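Local coordinates for bacteriocin (Pseudomonas syringae pv. tomato, PDB 4FZL), which probably kills related bacteria by degrading lipid II, the membrane-bound precursor of the cell wall, as a calcium-binding phosphatase of the colicin M family, at residues 49-54 and 97-102. Sequence-based numbering, arbitrary orientation.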
loop_
_atom_site.group_PDB
_atom_site.type_symbol
_atom_site.label_atom_id
_atom_site.label_comp_id
_atom_site.label_asym_id
_atom_site.label_seq_id
_atom_site.Cartn_x
_atom_site.Cartn_y
_atom_site.Cartn_z
ATOM N N ALA A 49 -3.353 -9.948 8.061
ATOM C CA ALA A 49 -4.416 -9.134 8.587
ATOM C C ALA A 49 -4.789 -8.049 7.536
ATOM O O ALA A 49 -5.947 -7.719 7.317
ATOM C CB ALA A 49 -3.961 -8.506 9.913
ATOM N N ASP A 50 -3.770 -7.474 6.897
ATOM C CA ASP A 50 -4.027 -6.516 5.839
ATOM C C ASP A 50 -4.818 -7.142 4.702
ATOM O O ASP A 50 -5.706 -6.513 4.150
ATOM C CB ASP A 50 -2.718 -5.993 5.248
ATOM C CG ASP A 50 -2.903 -4.904 4.235
ATOM O OD1 ASP A 50 -3.214 -3.755 4.635
ATOM O OD2 ASP A 50 -2.728 -5.143 3.064
ATOM N N GLN A 51 -4.431 -8.342 4.289
ATOM C CA GLN A 51 -5.188 -9.052 3.289
ATOM C C GLN A 51 -6.694 -9.188 3.674
ATOM O O GLN A 51 -7.597 -8.992 2.863
ATOM C CB GLN A 51 -4.506 -10.418 3.016
ATOM C CG GLN A 51 -5.114 -11.329 1.961
ATOM C CD GLN A 51 -4.859 -10.889 0.584
ATOM O OE1 GLN A 51 -3.804 -10.374 0.318
ATOM N NE2 GLN A 51 -5.804 -11.098 -0.309
ATOM N N ARG A 52 -6.936 -9.592 4.917
ATOM C CA ARG A 52 -8.276 -9.686 5.365
ATOM C C ARG A 52 -9.022 -8.311 5.421
ATOM O O ARG A 52 -10.218 -8.269 5.096
ATOM C CB ARG A 52 -8.431 -10.361 6.743
ATOM C CG ARG A 52 -8.013 -11.824 6.758
ATOM C CD ARG A 52 -8.465 -12.428 8.063
ATOM N NE ARG A 52 -8.022 -13.807 8.226
ATOM C CZ ARG A 52 -8.492 -14.635 9.166
ATOM N NH1 ARG A 52 -9.409 -14.222 10.040
ATOM N NH2 ARG A 52 -8.023 -15.865 9.255
ATOM N N GLU A 53 -8.327 -7.247 5.832
ATOM C CA GLU A 53 -8.917 -5.915 5.750
ATOM C C GLU A 53 -9.263 -5.561 4.262
ATOM O O GLU A 53 -10.336 -4.967 4.027
ATOM C CB GLU A 53 -8.016 -4.857 6.370
ATOM C CG GLU A 53 -8.662 -3.515 6.523
ATOM C CD GLU A 53 -7.775 -2.469 7.226
ATOM O OE1 GLU A 53 -8.322 -1.581 7.919
ATOM O OE2 GLU A 53 -6.556 -2.568 7.104
ATOM N N ALA A 54 -8.432 -5.986 3.318
ATOM C CA ALA A 54 -8.741 -5.716 1.925
ATOM C C ALA A 54 -10.015 -6.426 1.474
ATOM O O ALA A 54 -10.661 -6.002 0.514
ATOM C CB ALA A 54 -7.618 -6.137 1.001
ATOM N N PRO A 97 1.859 -0.936 4.402
ATOM C CA PRO A 97 3.307 -0.912 4.046
ATOM C C PRO A 97 4.021 -2.175 4.572
ATOM O O PRO A 97 5.010 -2.603 4.025
ATOM C CB PRO A 97 3.853 0.346 4.722
ATOM C CG PRO A 97 2.694 0.992 5.354
ATOM C CD PRO A 97 1.416 0.288 5.067
ATOM N N PHE A 98 3.536 -2.732 5.696
ATOM C CA PHE A 98 4.118 -3.973 6.206
ATOM C C PHE A 98 3.812 -5.146 5.301
ATOM O O PHE A 98 4.589 -6.096 5.153
ATOM C CB PHE A 98 3.629 -4.270 7.608
ATOM C CG PHE A 98 4.138 -3.288 8.624
ATOM C CD1 PHE A 98 5.400 -3.399 9.157
ATOM C CD2 PHE A 98 3.343 -2.222 9.016
ATOM C CE1 PHE A 98 5.851 -2.460 10.123
ATOM C CE2 PHE A 98 3.791 -1.282 9.961
ATOM C CZ PHE A 98 5.068 -1.396 10.486
ATOM N N HIS A 99 2.618 -5.132 4.736
ATOM C CA HIS A 99 2.233 -6.189 3.788
ATOM C C HIS A 99 3.155 -6.131 2.563
ATOM O O HIS A 99 3.648 -7.158 2.114
ATOM C CB HIS A 99 0.694 -6.007 3.426
ATOM C CG HIS A 99 0.125 -7.112 2.606
ATOM N ND1 HIS A 99 -1.194 -7.186 2.326
ATOM C CD2 HIS A 99 0.691 -8.269 2.109
ATOM C CE1 HIS A 99 -1.470 -8.298 1.637
ATOM N NE2 HIS A 99 -0.334 -8.988 1.509
ATOM N N ALA A 100 3.400 -4.941 2.036
ATOM C CA ALA A 100 4.307 -4.767 0.907
ATOM C C ALA A 100 5.718 -5.199 1.306
ATOM O O ALA A 100 6.493 -5.752 0.452
ATOM C CB ALA A 100 4.249 -3.342 0.374
ATOM N N LEU A 101 6.121 -4.837 2.524
ATOM C CA LEU A 101 7.462 -5.223 2.997
ATOM C C LEU A 101 7.606 -6.788 3.044
ATOM O O LEU A 101 8.555 -7.420 2.553
ATOM C CB LEU A 101 7.745 -4.636 4.396
ATOM C CG LEU A 101 9.038 -5.066 5.086
ATOM C CD1 LEU A 101 10.132 -4.380 4.301
ATOM C CD2 LEU A 101 8.952 -4.509 6.500
ATOM N N ALA A 102 6.610 -7.382 3.695
ATOM C CA ALA A 102 6.485 -8.852 3.750
ATOM C C ALA A 102 6.565 -9.487 2.332
ATOM O O ALA A 102 7.247 -10.496 2.147
ATOM C CB ALA A 102 5.195 -9.290 4.482
#
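His99 of helix 96-106 donates a hydrogen bond from ND1 to OD2 of Asp50 on helix 37-54. The bond is 2.7 Å long and nearly straight, 168° at the hydrogen. OD2 lies in the plane of the His99 ring. Seen from Asp50, ND1 approaches on the anti side of the carboxylate, 21° out of its plane, with carboxylate and ring planes 78° apart. In both residues CG stands anti to the backbone N, which points each side chain at the other helix.

This buried pair is the tight part of the contact. Asp50 CB also comes close, 3.5 Å from His99 ND1 and to one side of the ring plane. The other carboxylate oxygen, OD1, is hydrogen-bonded to Ser91 OG and Thr96 OG1, which help fix the rotation of the group.

Gln51 makes the looser, partly exposed side. Its chain bends at chi2 and brings OE1 to the ring edge, 3.4 Å from His99 CE1. Its firmer partner is the backbone N of Val89.

On the far side of the ring, NE2 is hydrogen-bonded to His88 ND1. Asp50, His99 and His88 thus form a hydrogen-bonded chain, built on a His-carboxylate hydrogen bond, that ties two helices to the loop before helix 96-106. ND1 donates to the carboxylate, so it carries a proton; the negative charge would probably raise the basicity of the ring.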